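Local coordinates for putative nucleolar GTP-binding protein 1 (Plasmodium falciparum, PDB 2QU8), which binds guanine nucleotide, GDP in this crystal, and is probably a nucleolar GTPase of the NOG1 family, at residues I25-G36 with N76-L87. Sequence-based numbering, arbitrary orientation.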
loop_
_atom_site.group_PDB
_atom_site.type_symbol
_atom_site.label_atom_id
_atom_site.label_comp_id
_atom_site.label_asym_id
_atom_site.label_seq_id
_atom_site.Cartn_x
_atom_site.Cartn_y
_atom_site.Cartn_z
ATOM N N ILE A 25 16.843 -4.160 0.403
ATOM C CA ILE A 25 15.943 -3.014 0.457
ATOM C C ILE A 25 16.543 -1.980 1.405
ATOM O O ILE A 25 16.933 -2.313 2.521
ATOM C CB ILE A 25 14.522 -3.391 0.965
ATOM C CG1 ILE A 25 13.843 -4.394 0.027
ATOM C CG2 ILE A 25 13.650 -2.126 1.132
ATOM C CD1 ILE A 25 12.486 -4.895 0.541
ATOM N N ASN A 26 16.615 -0.729 0.963
ATOM C CA ASN A 26 16.973 0.345 1.873
ATOM C C ASN A 26 15.766 0.757 2.729
ATOM O O ASN A 26 14.788 1.286 2.205
ATOM C CB ASN A 26 17.543 1.543 1.121
ATOM C CG ASN A 26 18.199 2.543 2.049
ATOM O OD1 ASN A 26 17.572 3.050 2.980
ATOM N ND2 ASN A 26 19.471 2.826 1.809
ATOM N N PRO A 27 15.841 0.528 4.053
ATOM C CA PRO A 27 14.696 0.773 4.949
ATOM C C PRO A 27 14.407 2.258 5.211
ATOM O O PRO A 27 13.341 2.592 5.734
ATOM C CB PRO A 27 15.120 0.078 6.243
ATOM C CG PRO A 27 16.605 0.179 6.237
ATOM C CD PRO A 27 17.018 0.036 4.795
ATOM N N HIS A 28 15.338 3.130 4.830
ATOM C CA HIS A 28 15.226 4.563 5.103
ATOM C C HIS A 28 14.625 5.368 3.944
ATOM O O HIS A 28 14.105 6.468 4.153
ATOM C CB HIS A 28 16.597 5.136 5.483
ATOM C CG HIS A 28 17.325 4.340 6.526
ATOM N ND1 HIS A 28 17.093 4.488 7.876
ATOM C CD2 HIS A 28 18.299 3.401 6.414
ATOM C CE1 HIS A 28 17.881 3.668 8.551
ATOM N NE2 HIS A 28 18.625 3.000 7.687
ATOM N N LYS A 29 14.685 4.823 2.731
ATOM C CA LYS A 29 14.135 5.503 1.556
ATOM C C LYS A 29 12.608 5.538 1.631
ATOM O O LYS A 29 11.980 4.553 2.002
ATOM C CB LYS A 29 14.593 4.821 0.256
ATOM C CG LYS A 29 14.472 5.695 -1.011
ATOM C CD LYS A 29 14.780 4.917 -2.295
ATOM C CE LYS A 29 15.141 5.839 -3.460
ATOM N NZ LYS A 29 15.135 5.142 -4.800
ATOM N N LYS A 30 12.025 6.681 1.280
ATOM C CA LYS A 30 10.572 6.807 1.162
ATOM C C LYS A 30 10.023 5.711 0.241
ATOM O O LYS A 30 10.501 5.530 -0.881
ATOM C CB LYS A 30 10.194 8.191 0.645
ATOM C CG LYS A 30 10.602 9.328 1.575
ATOM C CD LYS A 30 10.156 10.682 1.036
ATOM C CE LYS A 30 11.006 11.140 -0.130
ATOM N NZ LYS A 30 12.446 11.287 0.253
ATOM N N THR A 31 9.030 4.976 0.732
ATOM C CA THR A 31 8.560 3.779 0.050
ATOM C C THR A 31 7.042 3.700 -0.046
ATOM O O THR A 31 6.331 3.962 0.928
ATOM C CB THR A 31 9.066 2.498 0.786
ATOM O OG1 THR A 31 10.494 2.522 0.886
ATOM C CG2 THR A 31 8.625 1.212 0.066
ATOM N N ILE A 32 6.549 3.314 -1.215
ATOM C CA ILE A 32 5.182 2.813 -1.317
ATOM C C ILE A 32 5.220 1.275 -1.239
ATOM O O ILE A 32 5.890 0.612 -2.029
ATOM C CB ILE A 32 4.466 3.305 -2.599
ATOM C CG1 ILE A 32 4.391 4.843 -2.619
ATOM C CG2 ILE A 32 3.063 2.737 -2.686
ATOM C CD1 ILE A 32 4.028 5.394 -3.986
ATOM N N ILE A 33 4.519 0.724 -0.259
ATOM C CA ILE A 33 4.425 -0.723 -0.098
ATOM C C ILE A 33 3.132 -1.186 -0.736
ATOM O O ILE A 33 2.051 -0.843 -0.261
ATOM C CB ILE A 33 4.457 -1.122 1.399
ATOM C CG1 ILE A 33 5.757 -0.622 2.039
ATOM C CG2 ILE A 33 4.276 -2.658 1.565
ATOM C CD1 ILE A 33 5.678 -0.427 3.561
ATOM N N LEU A 34 3.238 -1.947 -1.822
ATOM C CA LEU A 34 2.044 -2.443 -2.496
ATOM C C LEU A 34 1.487 -3.692 -1.830
ATOM O O LEU A 34 2.233 -4.616 -1.482
ATOM C CB LEU A 34 2.304 -2.705 -3.979
ATOM C CG LEU A 34 2.441 -1.471 -4.873
ATOM C CD1 LEU A 34 3.116 -1.877 -6.177
ATOM C CD2 LEU A 34 1.077 -0.821 -5.125
ATOM N N SER A 35 0.165 -3.713 -1.688
ATOM C CA SER A 35 -0.550 -4.847 -1.111
ATOM C C SER A 35 -1.915 -4.994 -1.790
ATOM O O SER A 35 -2.414 -4.053 -2.404
ATOM C CB SER A 35 -0.689 -4.650 0.402
ATOM O OG SER A 35 -1.375 -5.731 1.012
ATOM N N GLY A 36 -2.511 -6.175 -1.685
ATOM C CA GLY A 36 -3.750 -6.477 -2.384
ATOM C C GLY A 36 -3.733 -7.877 -2.957
ATOM O O GLY A 36 -2.661 -8.463 -3.139
ATOM N N ASN A 76 12.346 14.418 -4.819
ATOM C CA ASN A 76 12.570 13.374 -3.834
ATOM C C ASN A 76 12.587 11.999 -4.480
ATOM O O ASN A 76 11.866 11.745 -5.436
ATOM C CB ASN A 76 11.504 13.427 -2.740
ATOM C CG ASN A 76 11.603 14.674 -1.886
ATOM O OD1 ASN A 76 12.263 14.676 -0.851
ATOM N ND2 ASN A 76 10.948 15.748 -2.322
ATOM N N LYS A 77 13.421 11.117 -3.947
ATOM C CA LYS A 77 13.561 9.768 -4.490
ATOM C C LYS A 77 12.688 8.758 -3.739
ATOM O O LYS A 77 12.669 8.719 -2.504
ATOM C CB LYS A 77 15.031 9.344 -4.498
ATOM C CG LYS A 77 15.879 10.077 -5.544
ATOM C CD LYS A 77 17.282 9.490 -5.642
ATOM C CE LYS A 77 17.297 8.158 -6.388
ATOM N NZ LYS A 77 18.535 7.362 -6.077
ATOM N N TYR A 78 11.960 7.949 -4.501
ATOM C CA TYR A 78 11.051 6.963 -3.931
ATOM C C TYR A 78 11.348 5.556 -4.424
ATOM O O TYR A 78 11.870 5.362 -5.521
ATOM C CB TYR A 78 9.606 7.312 -4.281
ATOM C CG TYR A 78 9.071 8.552 -3.592
ATOM C CD1 TYR A 78 8.388 8.456 -2.383
ATOM C CD2 TYR A 78 9.238 9.819 -4.159
ATOM C CE1 TYR A 78 7.899 9.588 -1.741
ATOM C CE2 TYR A 78 8.741 10.964 -3.526
ATOM C CZ TYR A 78 8.077 10.839 -2.321
ATOM O OH TYR A 78 7.588 11.963 -1.684
ATOM N N GLN A 79 11.010 4.578 -3.596
ATOM C CA GLN A 79 10.904 3.208 -4.069
ATOM C C GLN A 79 9.471 2.704 -3.921
ATOM O O GLN A 79 8.699 3.209 -3.111
ATOM C CB GLN A 79 11.909 2.294 -3.375
ATOM C CG GLN A 79 11.805 2.249 -1.862
ATOM C CD GLN A 79 13.045 1.661 -1.205
ATOM O OE1 GLN A 79 14.075 1.473 -1.853
ATOM N NE2 GLN A 79 12.950 1.372 0.090
ATOM N N ILE A 80 9.108 1.728 -4.737
ATOM C CA ILE A 80 7.807 1.109 -4.624
ATOM C C ILE A 80 7.998 -0.408 -4.681
ATOM O O ILE A 80 8.602 -0.931 -5.616
ATOM C CB ILE A 80 6.790 1.679 -5.667
ATOM C CG1 ILE A 80 5.430 0.982 -5.545
ATOM C CG2 ILE A 80 7.385 1.681 -7.116
ATOM C CD1 ILE A 80 4.282 1.721 -6.227
ATOM N N ILE A 81 7.520 -1.094 -3.649
ATOM C CA ILE A 81 7.806 -2.513 -3.458
ATOM C C ILE A 81 6.566 -3.380 -3.651
ATOM O O ILE A 81 5.481 -3.071 -3.142
ATOM C CB ILE A 81 8.461 -2.776 -2.075
ATOM C CG1 ILE A 81 9.745 -1.943 -1.940
ATOM C CG2 ILE A 81 8.798 -4.259 -1.896
ATOM C CD1 ILE A 81 10.323 -1.919 -0.548
ATOM N N ASP A 82 6.747 -4.468 -4.392
ATOM C CA ASP A 82 5.699 -5.440 -4.651
ATOM C C ASP A 82 6.251 -6.792 -4.198
ATOM O O ASP A 82 7.339 -7.195 -4.613
ATOM C CB ASP A 82 5.343 -5.449 -6.159
ATOM C CG ASP A 82 4.165 -6.373 -6.498
ATOM O OD1 ASP A 82 3.242 -6.517 -5.674
ATOM O OD2 ASP A 82 4.145 -6.945 -7.611
ATOM N N THR A 83 5.517 -7.470 -3.324
ATOM C CA THR A 83 5.939 -8.775 -2.809
ATOM C C THR A 83 4.866 -9.824 -3.050
ATOM O O THR A 83 4.159 -10.205 -2.120
ATOM C CB THR A 83 6.273 -8.726 -1.296
ATOM O OG1 THR A 83 5.184 -8.132 -0.582
ATOM C CG2 THR A 83 7.502 -7.908 -1.056
ATOM N N PRO A 84 4.723 -10.285 -4.307
ATOM C CA PRO A 84 3.686 -11.288 -4.556
ATOM C C PRO A 84 3.957 -12.548 -3.726
ATOM O O PRO A 84 5.115 -12.952 -3.568
ATOM C CB PRO A 84 3.792 -11.558 -6.065
ATOM C CG PRO A 84 5.115 -11.019 -6.483
ATOM C CD PRO A 84 5.470 -9.929 -5.523
ATOM N N GLY A 85 2.898 -13.113 -3.158
ATOM C CA GLY A 85 3.008 -14.276 -2.286
ATOM C C GLY A 85 3.036 -13.930 -0.809
ATOM O O GLY A 85 2.740 -14.781 0.026
ATOM N N LEU A 86 3.385 -12.684 -0.473
ATOM C CA LEU A 86 3.430 -12.264 0.937
ATOM C C LEU A 86 2.299 -11.314 1.350
ATOM O O LEU A 86 1.576 -11.574 2.314
ATOM C CB LEU A 86 4.787 -11.645 1.282
ATOM C CG LEU A 86 6.033 -12.535 1.234
ATOM C CD1 LEU A 86 7.253 -11.710 1.624
ATOM C CD2 LEU A 86 5.895 -13.733 2.146
ATOM N N LEU A 87 2.142 -10.218 0.620
ATOM C CA LEU A 87 1.167 -9.190 0.988
ATOM C C LEU A 87 -0.091 -9.224 0.122
ATOM O O LEU A 87 -0.799 -8.212 -0.033
ATOM C CB LEU A 87 1.842 -7.811 0.987
ATOM C CG LEU A 87 2.976 -7.661 2.017
ATOM C CD1 LEU A 87 3.607 -6.289 1.934
ATOM C CD2 LEU A 87 2.468 -7.923 3.437
HETATM O O HOH W 1 15.981 -0.115 -1.643
HETATM O O HOH W 2 13.737 8.833 -0.028
HETATM O O HOH W 3 2.714 -6.692 -3.040
HETATM O O HOH W 4 4.999 -5.296 -0.889
#
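Gln79 pushes its amide into the hollow between the 25-29 loop and Thr31. With CG wedged between the backbone N and the carbonyl carbon (chi1 58°), the chain leans across the neighbouring strand, and its NE2 is gripped twice. Thr31 OG1 lies in the amide plane, 2.8 Å from Gln79 NE2. The bond from Gln79 NE2 to Asn26 O, also 2.8 Å, is bent and tilted out of that plane. Ile25 CG2 and the extended Lys29 chain wall the pocket. Next along this face, the tip of Ile81 fills the notch between Ile25 and Thr31, CD1 lying 3.6 Å from Thr31 CG2.

The other face is ribbed differently. Lys30 drapes its bent chain over one face of the Tyr78 ring, CE 4.0 Å from the centroid and offset toward the rim, while Tyr78 OH bonds to Lys204 of helix 192-222. Beyond them, Ile80 CG1 fits between Ile32 and Leu34, 3.7 Å from Leu34 CD1.

Between these layers strands 30-35 and 76-82 run parallel, Ile32 bonding through N to Gln79 O and through O to Ile81 N. Past the strand end, Leu87 folds back: its CD1 meets Ile33 CG2 at 3.7 Å, and its O accepts hydrogen bonds from Ser35 OG and Gly36 N. This is the pairing, at the edge of the sheet's parallel part, of P-loop strand and switch II strand in a Ras-like G domain, with Gly36 probably opening the P-loop and Asp82, near the bound GDP, starting a DTPG sequence matching the switch II (G3) motif.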